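Local structure of arabinogalactan endo-1,4-beta-galactosidase (Ignisphaera aggregans, 7OSK) at residues A[119-124]-A[179-184]; A[167-172]-A[217-222]; A[244-249]-A[281-286]; A[292-297]-A[373-378]. The protein probably catalyses the endo-hydrolysis of beta-1,4-galactan chains, this chain carrying the calcium-binding family 53 catalytic barrel of a hyperthermostable archaeal enzyme. All coordinates share one frame; numbering follows the deposited sequence.

Contact 1: residues A[119-124]-A[179-184]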
loop_
_atom_site.group_PDB
_atom_site.type_symbol
_atom_site.label_atom_id
_atom_site.label_comp_id
_atom_site.label_asym_id
_atom_site.label_seq_id
_atom_site.Cartn_x
_atom_site.Cartn_y
_atom_site.Cartn_z
ATOM N N ASP A 119 0.893 -16.365 3.760
ATOM C CA ASP A 119 -0.093 -17.357 3.350
ATOM C C ASP A 119 -1.042 -16.781 2.309
ATOM O O ASP A 119 -1.484 -17.488 1.406
ATOM C CB ASP A 119 -0.892 -17.866 4.551
ATOM C CG ASP A 119 -2.012 -18.805 4.141
ATOM O OD1 ASP A 119 -1.726 -19.991 3.868
ATOM O OD2 ASP A 119 -3.176 -18.354 4.082
ATOM N N PHE A 120 -1.354 -15.497 2.439
ATOM C CA PHE A 120 -2.248 -14.840 1.494
ATOM C C PHE A 120 -1.516 -14.546 0.190
ATOM O O PHE A 120 -2.054 -14.759 -0.897
ATOM C CB PHE A 120 -2.806 -13.547 2.089
ATOM C CG PHE A 120 -3.925 -12.950 1.286
ATOM C CD1 PHE A 120 -5.202 -13.483 1.354
ATOM C CD2 PHE A 120 -3.704 -11.861 0.464
ATOM C CE1 PHE A 120 -6.234 -12.941 0.619
ATOM C CE2 PHE A 120 -4.735 -11.315 -0.274
ATOM C CZ PHE A 120 -6.000 -11.856 -0.196
ATOM N N ALA A 121 -0.286 -14.057 0.309
ATOM C CA ALA A 121 0.534 -13.741 -0.854
ATOM C C ALA A 121 0.800 -14.995 -1.676
ATOM O O ALA A 121 0.909 -14.934 -2.899
ATOM C CB ALA A 121 1.843 -13.100 -0.422
ATOM N N ALA A 122 0.906 -16.132 -0.994
ATOM C CA ALA A 122 1.131 -17.409 -1.661
ATOM C C ALA A 122 -0.076 -17.786 -2.511
ATOM O O ALA A 122 0.069 -18.218 -3.656
ATOM C CB ALA A 122 1.420 -18.499 -0.637
ATOM N N LYS A 123 -1.265 -17.616 -1.944
ATOM C CA LYS A 123 -2.502 -17.942 -2.640
ATOM C C LYS A 123 -2.744 -16.979 -3.795
ATOM O O LYS A 123 -3.268 -17.368 -4.840
ATOM C CB LYS A 123 -3.683 -17.915 -1.669
ATOM C CG LYS A 123 -3.638 -19.017 -0.620
ATOM C CD LYS A 123 -4.708 -18.823 0.443
ATOM C CE LYS A 123 -4.574 -19.849 1.558
ATOM N NZ LYS A 123 -5.545 -19.598 2.659
ATOM N N ALA A 124 -2.358 -15.720 -3.602
ATOM C CA ALA A 124 -2.511 -14.700 -4.632
ATOM C C ALA A 124 -1.602 -14.983 -5.823
ATOM O O ALA A 124 -2.041 -14.938 -6.973
ATOM C CB ALA A 124 -2.220 -13.326 -4.063
ATOM N N HIS A 179 7.366 -20.769 0.742
ATOM C CA HIS A 179 5.923 -20.953 0.696
ATOM C C HIS A 179 5.386 -20.482 -0.653
ATOM O O HIS A 179 4.182 -20.282 -0.816
ATOM C CB HIS A 179 5.250 -20.201 1.845
ATOM C CG HIS A 179 5.693 -20.657 3.201
ATOM N ND1 HIS A 179 6.983 -20.491 3.658
ATOM C CD2 HIS A 179 5.020 -21.281 4.197
ATOM C CE1 HIS A 179 7.084 -20.990 4.877
ATOM N NE2 HIS A 179 5.907 -21.474 5.228
ATOM N N ASN A 180 6.294 -20.320 -1.617
ATOM C CA ASN A 180 5.949 -19.849 -2.956
ATOM C C ASN A 180 5.165 -18.547 -2.893
ATOM O O ASN A 180 4.056 -18.448 -3.415
ATOM C CB ASN A 180 5.157 -20.916 -3.717
ATOM C CG ASN A 180 5.996 -22.135 -4.055
ATOM O OD1 ASN A 180 5.673 -23.257 -3.663
ATOM N ND2 ASN A 180 7.083 -21.919 -4.787
ATOM N N ALA A 181 5.754 -17.557 -2.231
ATOM C CA ALA A 181 5.128 -16.253 -2.066
ATOM C C ALA A 181 6.160 -15.140 -2.192
ATOM O O ALA A 181 6.001 -14.067 -1.612
ATOM C CB ALA A 181 4.423 -16.172 -0.723
ATOM N N LEU A 182 7.226 -15.403 -2.941
ATOM C CA LEU A 182 8.239 -14.390 -3.189
ATOM C C LEU A 182 7.612 -13.188 -3.890
ATOM O O LEU A 182 7.030 -13.338 -4.966
ATOM C CB LEU A 182 9.375 -14.955 -4.040
ATOM C CG LEU A 182 10.587 -14.033 -4.189
ATOM C CD1 LEU A 182 11.352 -13.952 -2.876
ATOM C CD2 LEU A 182 11.490 -14.501 -5.315
ATOM N N PRO A 183 7.720 -11.991 -3.285
ATOM C CA PRO A 183 7.111 -10.814 -3.913
ATOM C C PRO A 183 7.893 -10.296 -5.115
ATOM O O PRO A 183 9.123 -10.255 -5.081
ATOM C CB PRO A 183 7.113 -9.780 -2.786
ATOM C CG PRO A 183 8.259 -10.164 -1.925
ATOM C CD PRO A 183 8.330 -11.663 -1.982
ATOM N N ASP A 184 7.176 -9.903 -6.164
ATOM C CA ASP A 184 7.803 -9.335 -7.348
ATOM C C ASP A 184 8.458 -8.004 -7.007
ATOM O O ASP A 184 9.484 -7.643 -7.582
ATOM C CB ASP A 184 6.777 -9.142 -8.466
ATOM C CG ASP A 184 5.977 -10.400 -8.751
ATOM O OD1 ASP A 184 6.452 -11.249 -9.535
ATOM O OD2 ASP A 184 4.869 -10.537 -8.188
#
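A181 sets its methyl against the flank of helix 114-126, where two neighbouring alanines receive it. The CB of A181 lies 3.5 Å from the backbone N of A122, and is also close to both alanine methyls, 3.8 Å from A122 CB and 4.0 Å from A121 CB. With side chains this small the loop backbone can come right up to the helix: the CA of A122 is 3.6 Å from N180 O, a CA-H...O contact, and A122 CB packs against H179 O. No conventional hydrogen bond crosses between the segments.

The longer side chains find their partners elsewhere. The ring of H179 stacks on that of Y175, and its ND1 hydrogen-bonds to Y175 O. On the helix, K123 stretches its chain in staggered, extended torsions toward D119, one turn earlier, and NZ forms a salt bridge with D119 OD2 at 3.0 Å, on the syn lone pair. N180 has positive phi (53°) and directs its amide end away from the helix.

That backbone turn makes N180 the C-prime residue of a Schellman motif, which ends helix 158-178 through A181 N to M176 O and N180 N to A177 O. The contact is thus a helix-terminating turn that leads into strand 185-188 of a (beta/alpha)8 barrel while resting on the preceding barrel helix.

Contact 2: residues A[167-172]-A[217-222]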
loop_
_atom_site.group_PDB
_atom_site.type_symbol
_atom_site.label_atom_id
_atom_site.label_comp_id
_atom_site.label_asym_id
_atom_site.label_seq_id
_atom_site.Cartn_x
_atom_site.Cartn_y
_atom_site.Cartn_z
ATOM N N ASN A 167 19.572 -9.321 8.305
ATOM C CA ASN A 167 19.289 -10.711 8.634
ATOM C C ASN A 167 17.795 -11.009 8.701
ATOM O O ASN A 167 17.364 -12.111 8.368
ATOM C CB ASN A 167 19.942 -11.083 9.963
ATOM C CG ASN A 167 19.833 -12.561 10.265
ATOM O OD1 ASN A 167 18.943 -12.996 10.999
ATOM N ND2 ASN A 167 20.738 -13.346 9.691
ATOM N N TRP A 168 17.009 -10.029 9.132
ATOM C CA TRP A 168 15.565 -10.209 9.215
ATOM C C TRP A 168 14.943 -10.176 7.824
ATOM O O TRP A 168 14.103 -11.013 7.498
ATOM C CB TRP A 168 14.923 -9.138 10.099
ATOM C CG TRP A 168 13.451 -9.344 10.269
ATOM C CD1 TRP A 168 12.835 -10.127 11.202
ATOM C CD2 TRP A 168 12.407 -8.772 9.474
ATOM N NE1 TRP A 168 11.472 -10.075 11.039
ATOM C CE2 TRP A 168 11.183 -9.249 9.985
ATOM C CE3 TRP A 168 12.388 -7.901 8.380
ATOM C CZ2 TRP A 168 9.954 -8.884 9.441
ATOM C CZ3 TRP A 168 11.165 -7.539 7.842
ATOM C CH2 TRP A 168 9.965 -8.031 8.372
ATOM N N THR A 169 15.360 -9.209 7.012
ATOM C CA THR A 169 14.857 -9.082 5.648
ATOM C C THR A 169 15.212 -10.312 4.825
ATOM O O THR A 169 14.391 -10.810 4.053
ATOM C CB THR A 169 15.424 -7.834 4.948
ATOM O OG1 THR A 169 15.095 -6.666 5.710
ATOM C CG2 THR A 169 14.850 -7.695 3.541
ATOM N N TYR A 170 16.442 -10.786 4.984
ATOM C CA TYR A 170 16.906 -11.957 4.256
ATOM C C TYR A 170 16.045 -13.161 4.606
ATOM O O TYR A 170 15.460 -13.793 3.728
ATOM C CB TYR A 170 18.377 -12.244 4.571
ATOM C CG TYR A 170 18.907 -13.486 3.893
ATOM C CD1 TYR A 170 19.335 -13.452 2.572
ATOM C CD2 TYR A 170 18.976 -14.695 4.573
ATOM C CE1 TYR A 170 19.815 -14.585 1.948
ATOM C CE2 TYR A 170 19.456 -15.833 3.958
ATOM C CZ TYR A 170 19.875 -15.774 2.645
ATOM O OH TYR A 170 20.353 -16.907 2.028
ATOM N N ASN A 171 15.964 -13.462 5.898
ATOM C CA ASN A 171 15.171 -14.585 6.379
ATOM C C ASN A 171 13.685 -14.393 6.092
ATOM O O ASN A 171 12.969 -15.360 5.837
ATOM C CB ASN A 171 15.393 -14.784 7.879
ATOM C CG ASN A 171 16.735 -15.423 8.192
ATOM O OD1 ASN A 171 17.193 -16.317 7.481
ATOM N ND2 ASN A 171 17.373 -14.966 9.265
ATOM N N ALA A 172 13.224 -13.145 6.136
ATOM C CA ALA A 172 11.832 -12.839 5.822
ATOM C C ALA A 172 11.513 -13.259 4.393
ATOM O O ALA A 172 10.577 -14.017 4.163
ATOM C CB ALA A 172 11.544 -11.361 6.017
ATOM N N ILE A 217 18.183 -3.445 1.378
ATOM C CA ILE A 217 18.259 -3.701 -0.055
ATOM C C ILE A 217 19.261 -4.815 -0.355
ATOM O O ILE A 217 18.991 -5.681 -1.183
ATOM C CB ILE A 217 18.639 -2.425 -0.833
ATOM C CG1 ILE A 217 17.539 -1.375 -0.670
ATOM C CG2 ILE A 217 18.835 -2.730 -2.315
ATOM C CD1 ILE A 217 17.908 -0.004 -1.177
ATOM N N SER A 218 20.409 -4.798 0.317
ATOM C CA SER A 218 21.399 -5.854 0.137
ATOM C C SER A 218 20.785 -7.212 0.445
ATOM O O SER A 218 21.104 -8.206 -0.204
ATOM C CB SER A 218 22.622 -5.622 1.026
ATOM O OG SER A 218 23.479 -4.640 0.471
ATOM N N ALA A 219 19.896 -7.245 1.433
ATOM C CA ALA A 219 19.245 -8.485 1.826
ATOM C C ALA A 219 18.323 -8.989 0.720
ATOM O O ALA A 219 18.345 -10.170 0.380
ATOM C CB ALA A 219 18.469 -8.291 3.120
ATOM N N VAL A 220 17.522 -8.087 0.159
ATOM C CA VAL A 220 16.571 -8.449 -0.888
ATOM C C VAL A 220 17.274 -9.066 -2.094
ATOM O O VAL A 220 16.844 -10.096 -2.618
ATOM C CB VAL A 220 15.761 -7.227 -1.368
ATOM C CG1 VAL A 220 14.771 -7.633 -2.459
ATOM C CG2 VAL A 220 15.037 -6.571 -0.204
ATOM N N LYS A 221 18.355 -8.425 -2.529
ATOM C CA LYS A 221 19.053 -8.822 -3.748
ATOM C C LYS A 221 19.780 -10.154 -3.548
ATOM O O LYS A 221 19.955 -10.922 -4.496
ATOM C CB LYS A 221 20.050 -7.736 -4.180
ATOM C CG LYS A 221 19.511 -6.299 -4.118
ATOM C CD LYS A 221 18.927 -5.835 -5.439
ATOM C CE LYS A 221 20.012 -5.440 -6.431
ATOM N NZ LYS A 221 20.210 -3.962 -6.472
ATOM N N ASP A 222 20.197 -10.426 -2.314
ATOM C CA ASP A 222 20.887 -11.673 -1.988
ATOM C C ASP A 222 19.932 -12.864 -2.063
ATOM O O ASP A 222 20.350 -13.988 -2.344
ATOM C CB ASP A 222 21.519 -11.596 -0.595
ATOM C CG ASP A 222 22.755 -10.714 -0.556
ATOM O OD1 ASP A 222 23.409 -10.540 -1.606
ATOM O OD2 ASP A 222 23.076 -10.201 0.537
#
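T169 and A219 meet through their methyl and methine carbons where helices 158-178 and 206-223 pack side by side. The apolar contacts dominate. A219 CB sits 3.6 Å from T169 CB and 3.7 Å from T169 CG2, so the alanine methyl rests on the carbon side of the threonine. T169 CG2, anti to the backbone N, also reaches V220 CG2 at 3.9 Å, and the CB atoms of Y170 and A219 are 4.2 Å apart.

Aromatic contacts are looser. The Y170 ring brings its edge to A219 O, with CD1 4.1 Å away, and the same CD1 lies 4.3 Å from D222 CB.

No hydrogen bond joins the two segments, and the polar side-chain ends are bonded elsewhere. T169 OG1, beside its own backbone N, is bonded to V165 O and to Y137 OH, while D222 OD2 is bonded to Y166 OH, one turn before Y170.

Locally the two axes approach to 8.0 Å and run in broadly the same direction, crossing at -27°. These are consecutive helices in the outer layer of the barrel; on the inner side V220 touches V186 of strand 185-188 and I229 of strand 228-234.

Contact 3: residues A[244-249]-A[281-286]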
loop_
_atom_site.group_PDB
_atom_site.type_symbol
_atom_site.label_atom_id
_atom_site.label_comp_id
_atom_site.label_asym_id
_atom_site.label_seq_id
_atom_site.Cartn_x
_atom_site.Cartn_y
_atom_site.Cartn_z
ATOM N N PHE A 244 14.634 15.003 -1.678
ATOM C CA PHE A 244 14.779 13.724 -0.995
ATOM C C PHE A 244 15.398 12.657 -1.895
ATOM O O PHE A 244 16.300 11.931 -1.477
ATOM C CB PHE A 244 13.422 13.242 -0.482
ATOM C CG PHE A 244 13.502 12.014 0.379
ATOM C CD1 PHE A 244 13.439 10.749 -0.184
ATOM C CD2 PHE A 244 13.642 12.126 1.752
ATOM C CE1 PHE A 244 13.514 9.619 0.608
ATOM C CE2 PHE A 244 13.718 11.000 2.550
ATOM C CZ PHE A 244 13.653 9.744 1.978
ATOM N N ILE A 245 14.912 12.563 -3.128
ATOM C CA ILE A 245 15.363 11.520 -4.044
ATOM C C ILE A 245 16.767 11.810 -4.579
ATOM O O ILE A 245 17.590 10.902 -4.683
ATOM C CB ILE A 245 14.377 11.349 -5.217
ATOM C CG1 ILE A 245 13.022 10.876 -4.682
ATOM C CG2 ILE A 245 14.920 10.351 -6.246
ATOM C CD1 ILE A 245 11.926 10.787 -5.726
ATOM N N ASP A 246 17.030 13.067 -4.926
ATOM C CA ASP A 246 18.368 13.483 -5.337
ATOM C C ASP A 246 19.405 13.047 -4.311
ATOM O O ASP A 246 20.419 12.436 -4.656
ATOM C CB ASP A 246 18.441 15.002 -5.521
ATOM C CG ASP A 246 17.824 15.470 -6.825
ATOM O OD1 ASP A 246 17.056 14.698 -7.435
ATOM O OD2 ASP A 246 18.105 16.617 -7.234
ATOM N N ARG A 247 19.150 13.364 -3.045
ATOM C CA ARG A 247 20.081 13.029 -1.977
ATOM C C ARG A 247 20.166 11.517 -1.793
ATOM O O ARG A 247 21.196 10.992 -1.371
ATOM C CB ARG A 247 19.661 13.699 -0.668
ATOM C CG ARG A 247 20.767 13.763 0.375
ATOM C CD ARG A 247 20.294 14.446 1.649
ATOM N NE ARG A 247 21.380 14.630 2.609
ATOM C CZ ARG A 247 21.216 15.081 3.848
ATOM N NH1 ARG A 247 20.007 15.395 4.295
ATOM N NH2 ARG A 247 22.264 15.216 4.647
ATOM N N LEU A 248 19.082 10.820 -2.118
ATOM C CA LEU A 248 19.043 9.368 -1.992
ATOM C C LEU A 248 19.859 8.701 -3.098
ATOM O O LEU A 248 20.684 7.828 -2.835
ATOM C CB LEU A 248 17.594 8.870 -2.028
ATOM C CG LEU A 248 17.300 7.550 -1.313
ATOM C CD1 LEU A 248 17.497 7.693 0.190
ATOM C CD2 LEU A 248 15.888 7.081 -1.624
ATOM N N ILE A 249 19.617 9.120 -4.335
ATOM C CA ILE A 249 20.352 8.603 -5.483
ATOM C C ILE A 249 21.847 8.887 -5.336
ATOM O O ILE A 249 22.678 8.016 -5.588
ATOM C CB ILE A 249 19.823 9.214 -6.804
ATOM C CG1 ILE A 249 18.412 8.679 -7.087
ATOM C CG2 ILE A 249 20.770 8.911 -7.974
ATOM C CD1 ILE A 249 17.770 9.210 -8.358
ATOM N N VAL A 281 9.334 11.989 -14.109
ATOM C CA VAL A 281 9.688 11.326 -15.360
ATOM C C VAL A 281 10.783 12.087 -16.106
ATOM O O VAL A 281 11.507 11.505 -16.912
ATOM C CB VAL A 281 8.465 11.165 -16.296
ATOM C CG1 VAL A 281 7.376 10.351 -15.617
ATOM C CG2 VAL A 281 7.934 12.519 -16.732
ATOM N N GLN A 282 10.899 13.385 -15.837
ATOM C CA GLN A 282 11.907 14.206 -16.496
ATOM C C GLN A 282 13.210 14.231 -15.706
ATOM O O GLN A 282 14.288 14.293 -16.291
ATOM C CB GLN A 282 11.404 15.638 -16.698
ATOM C CG GLN A 282 12.386 16.510 -17.483
ATOM C CD GLN A 282 11.933 17.947 -17.617
ATOM O OE1 GLN A 282 11.065 18.263 -18.432
ATOM N NE2 GLN A 282 12.526 18.828 -16.821
ATOM N N ARG A 283 13.112 14.184 -14.381
ATOM C CA ARG A 283 14.292 14.313 -13.529
ATOM C C ARG A 283 14.931 12.964 -13.214
ATOM O O ARG A 283 16.122 12.896 -12.911
ATOM C CB ARG A 283 13.933 15.025 -12.226
ATOM C CG ARG A 283 15.144 15.496 -11.444
ATOM C CD ARG A 283 14.742 16.261 -10.199
ATOM N NE ARG A 283 15.886 16.912 -9.565
ATOM C CZ ARG A 283 16.295 18.152 -9.825
ATOM N NH1 ARG A 283 15.661 18.901 -10.720
ATOM N NH2 ARG A 283 17.346 18.647 -9.188
ATOM N N TYR A 284 14.134 11.899 -13.289
ATOM C CA TYR A 284 14.596 10.562 -12.926
ATOM C C TYR A 284 14.245 9.518 -13.983
ATOM O O TYR A 284 13.178 9.578 -14.598
ATOM C CB TYR A 284 13.995 10.142 -11.582
ATOM C CG TYR A 284 14.188 11.156 -10.481
ATOM C CD1 TYR A 284 15.454 11.448 -9.996
ATOM C CD2 TYR A 284 13.101 11.814 -9.919
ATOM C CE1 TYR A 284 15.636 12.371 -8.988
ATOM C CE2 TYR A 284 13.274 12.739 -8.908
ATOM C CZ TYR A 284 14.544 13.013 -8.448
ATOM O OH TYR A 284 14.729 13.930 -7.444
ATOM N N ASP A 285 15.154 8.566 -14.186
ATOM C CA ASP A 285 14.900 7.415 -15.046
ATOM C C ASP A 285 14.526 6.223 -14.169
ATOM O O ASP A 285 15.248 5.227 -14.097
ATOM C CB ASP A 285 16.121 7.091 -15.919
ATOM C CG ASP A 285 16.065 7.761 -17.288
ATOM O OD1 ASP A 285 14.963 7.876 -17.869
ATOM O OD2 ASP A 285 17.135 8.179 -17.782
ATOM N N LYS A 286 13.393 6.352 -13.486
ATOM C CA LYS A 286 12.867 5.288 -12.642
ATOM C C LYS A 286 11.354 5.213 -12.779
ATOM O O LYS A 286 10.726 6.127 -13.315
ATOM C CB LYS A 286 13.258 5.513 -11.183
ATOM C CG LYS A 286 14.747 5.382 -10.930
ATOM C CD LYS A 286 15.089 5.624 -9.474
ATOM C CE LYS A 286 16.583 5.499 -9.231
ATOM N NZ LYS A 286 17.101 4.155 -9.598
#
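D246 joins R283 and Y284 in a salt-bridged, partly buried contact between neighbouring helices, 238-250 and 270-283, in the outer layer of the (beta/alpha)8 barrel. The second segment includes the end of its helix and the turn toward strand 287-293; Y284 is the first residue to leave helical geometry. R283, its chain extended from CG to NE, grips the carboxylate side-on: NH2 binds D246 OD2 at 2.9 Å, while NE is shared between OD1 and OD2 of D246. All three bonds use syn lone pairs and lie close to the guanidinium plane, which is only 16° from that of the carboxylate. The Y284 hydroxyl donates to D246 OD1, with the ring turned 82° to the carboxylate. An alanine in place of D246 would probably leave the R283 guanidinium without this countercharge and freer to turn, and the Y284 hydroxyl without this acceptor.

Beside the polar cluster the contact is apolar. I245 CG2 lies over one face of the Y284 ring in a CH-pi contact, 3.7 Å from the centroid, and R283 CG lies over the opposite face, both toward the rim, so the ring is held between the two. K286 sends NZ to F255 O and makes a cation-pi contact with F255. I249 CD1 completes the apolar patch, 3.6 Å from Y284 CD1 and 4.0 Å from K286 CE.

Contact 4: residues A[292-297]-A[373-378]. With CA (calcium ion), chain C.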
loop_
_atom_site.group_PDB
_atom_site.type_symbol
_atom_site.label_atom_id
_atom_site.label_comp_id
_atom_site.label_asym_id
_atom_site.label_seq_id
_atom_site.Cartn_x
_atom_site.Cartn_y
_atom_site.Cartn_z
ATOM N N GLU A 292 -0.384 3.836 -2.341
ATOM C CA GLU A 292 -1.606 3.971 -1.561
ATOM C C GLU A 292 -2.475 5.104 -2.082
ATOM O O GLU A 292 -1.991 6.194 -2.377
ATOM C CB GLU A 292 -1.284 4.206 -0.083
ATOM C CG GLU A 292 -0.606 3.029 0.607
ATOM C CD GLU A 292 -0.410 3.253 2.100
ATOM O OE1 GLU A 292 -0.917 4.270 2.627
ATOM O OE2 GLU A 292 0.253 2.412 2.746
ATOM N N THR A 293 -3.769 4.828 -2.190
ATOM C CA THR A 293 -4.750 5.836 -2.555
ATOM C C THR A 293 -6.138 5.289 -2.259
ATOM O O THR A 293 -6.346 4.075 -2.265
ATOM C CB THR A 293 -4.641 6.238 -4.040
ATOM O OG1 THR A 293 -5.564 7.297 -4.319
ATOM C CG2 THR A 293 -4.939 5.058 -4.953
ATOM N N ALA A 294 -7.084 6.180 -1.986
ATOM C CA ALA A 294 -8.447 5.759 -1.697
ATOM C C ALA A 294 -9.407 6.932 -1.730
ATOM O O ALA A 294 -8.991 8.088 -1.691
ATOM C CB ALA A 294 -8.513 5.070 -0.345
ATOM N N TYR A 295 -10.696 6.624 -1.807
ATOM C CA TYR A 295 -11.731 7.642 -1.712
ATOM C C TYR A 295 -13.006 7.036 -1.148
ATOM O O TYR A 295 -13.138 5.813 -1.069
ATOM C CB TYR A 295 -12.008 8.276 -3.074
ATOM C CG TYR A 295 -12.496 9.697 -2.963
ATOM C CD1 TYR A 295 -11.613 10.731 -2.683
ATOM C CD2 TYR A 295 -13.838 10.007 -3.121
ATOM C CE1 TYR A 295 -12.048 12.031 -2.572
ATOM C CE2 TYR A 295 -14.287 11.309 -3.011
ATOM C CZ TYR A 295 -13.385 12.318 -2.735
ATOM O OH TYR A 295 -13.813 13.621 -2.622
ATOM N N ALA A 296 -13.938 7.899 -0.758
ATOM C CA ALA A 296 -15.165 7.457 -0.113
ATOM C C ALA A 296 -16.265 7.158 -1.125
ATOM O O ALA A 296 -16.573 7.985 -1.984
ATOM C CB ALA A 296 -15.638 8.504 0.878
ATOM N N TRP A 297 -16.846 5.965 -1.022
ATOM C CA TRP A 297 -18.016 5.604 -1.816
ATOM C C TRP A 297 -19.293 6.002 -1.077
ATOM O O TRP A 297 -20.391 5.935 -1.634
ATOM C CB TRP A 297 -18.023 4.104 -2.130
ATOM C CG TRP A 297 -18.033 3.215 -0.910
ATOM C CD1 TRP A 297 -16.952 2.798 -0.192
ATOM C CD2 TRP A 297 -19.180 2.634 -0.277
ATOM N NE1 TRP A 297 -17.353 1.999 0.851
ATOM C CE2 TRP A 297 -18.717 1.883 0.822
ATOM C CE3 TRP A 297 -20.554 2.680 -0.529
ATOM C CZ2 TRP A 297 -19.577 1.184 1.665
ATOM C CZ3 TRP A 297 -21.406 1.985 0.309
ATOM C CH2 TRP A 297 -20.914 1.247 1.392
ATOM N N GLU A 373 -14.224 1.876 6.405
ATOM C CA GLU A 373 -15.127 0.995 5.665
ATOM C C GLU A 373 -15.884 1.729 4.557
ATOM O O GLU A 373 -16.328 1.106 3.590
ATOM C CB GLU A 373 -16.125 0.308 6.612
ATOM C CG GLU A 373 -17.272 1.171 7.146
ATOM C CD GLU A 373 -17.017 1.752 8.527
ATOM O OE1 GLU A 373 -15.873 1.676 9.031
ATOM O OE2 GLU A 373 -17.981 2.290 9.111
ATOM N N ASN A 374 -16.026 3.045 4.689
ATOM C CA ASN A 374 -16.691 3.837 3.661
ATOM C C ASN A 374 -15.723 4.212 2.543
ATOM O O ASN A 374 -16.080 4.959 1.633
ATOM C CB ASN A 374 -17.322 5.103 4.255
ATOM C CG ASN A 374 -16.295 6.069 4.812
ATOM O OD1 ASN A 374 -15.278 5.662 5.370
ATOM N ND2 ASN A 374 -16.566 7.364 4.666
ATOM N N GLN A 375 -14.499 3.691 2.624
ATOM C CA GLN A 375 -13.491 3.894 1.585
ATOM C C GLN A 375 -13.033 2.572 0.977
ATOM O O GLN A 375 -12.141 2.552 0.134
ATOM C CB GLN A 375 -12.278 4.638 2.142
ATOM C CG GLN A 375 -12.522 6.101 2.448
ATOM C CD GLN A 375 -11.231 6.858 2.688
ATOM O OE1 GLN A 375 -11.059 7.503 3.721
ATOM N NE2 GLN A 375 -10.316 6.784 1.728
ATOM N N ALA A 376 -13.629 1.468 1.414
ATOM C CA ALA A 376 -13.327 0.163 0.836
ATOM C C ALA A 376 -14.020 0.026 -0.515
ATOM O O ALA A 376 -14.828 0.873 -0.887
ATOM C CB ALA A 376 -13.758 -0.952 1.776
ATOM N N LEU A 377 -13.690 -1.032 -1.250
ATOM C CA LEU A 377 -14.336 -1.304 -2.532
ATOM C C LEU A 377 -15.455 -2.333 -2.369
ATOM O O LEU A 377 -16.036 -2.796 -3.353
ATOM C CB LEU A 377 -13.305 -1.784 -3.558
ATOM C CG LEU A 377 -12.251 -0.747 -3.961
ATOM C CD1 LEU A 377 -11.181 -1.366 -4.848
ATOM C CD2 LEU A 377 -12.896 0.435 -4.670
ATOM N N PHE A 378 -15.749 -2.679 -1.117
ATOM C CA PHE A 378 -16.871 -3.544 -0.768
ATOM C C PHE A 378 -17.767 -2.799 0.215
ATOM O O PHE A 378 -17.283 -1.959 0.974
ATOM C CB PHE A 378 -16.384 -4.856 -0.147
ATOM C CG PHE A 378 -15.547 -5.695 -1.067
ATOM C CD1 PHE A 378 -14.208 -5.408 -1.261
ATOM C CD2 PHE A 378 -16.096 -6.784 -1.727
ATOM C CE1 PHE A 378 -13.432 -6.182 -2.105
ATOM C CE2 PHE A 378 -15.325 -7.564 -2.572
ATOM C CZ PHE A 378 -13.991 -7.261 -2.760
HETATM CA CA CA C . -16.650 2.952 10.895
#
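W297 holds CG between its backbone N and carbonyl carbon (chi1 59°), and E373 CG takes the same crowded position (chi1 75°). The W297 indole lies against the backbone of 373-376, while the E373 chain, bent at chi2, carries its carboxylate to the calcium ion. W297 NE1 donates to E373 O at 3.1 Å, on a lone pair in the carbonyl plane (C=O...donor angle 133°), and W297 N donates to N374 O at 2.9 Å. A phenylalanine in place of W297 would probably leave E373 O without its indole donor and open a gap where the larger ring had packed beside the turn.

Further along, Q375 packs its CB and CG against Y295 O. Its NE2 lies near A294 CB and is hydrogen-bonded to Y265 OH; N374 ND2 bonds to F309 O.

E373 OE1 and OE2 both bind calcium, at 2.4 and 2.3 Å. D301, D303, H305 O, N307 and N370 O complete the site, and S302 N donates to E373 OE2. The loops that follow strands 287-293 and 346-352 are therefore fastened together twice, by backbone acceptors that receive both W297 donors and by a shared metal that would probably offset part of the carboxylates' charge.

Overall arrangement
All four contacts belong to one (beta/alpha)8 barrel. Contacts 1 and 2 share helix 158-178: contact 2 uses its body, contact 1 the turn that ends it, and their centres lie 16 Å apart. Contacts 3 and 4 follow one another through helix 270-283 and strand 287-293, though their centres are 30 Å apart. Contacts 2 and 4 are the more buried, on opposite sides of the chain's centre; contacts 1 and 3 are partly exposed. Chemistry varies with place: small apolar groups pack loop against helix in contact 1 and helix against helix in contact 2, a salt bridge joins outer helices in contact 3, and a tryptophan's backbone and indole bond to backbone carbonyls beside contact 4's metal.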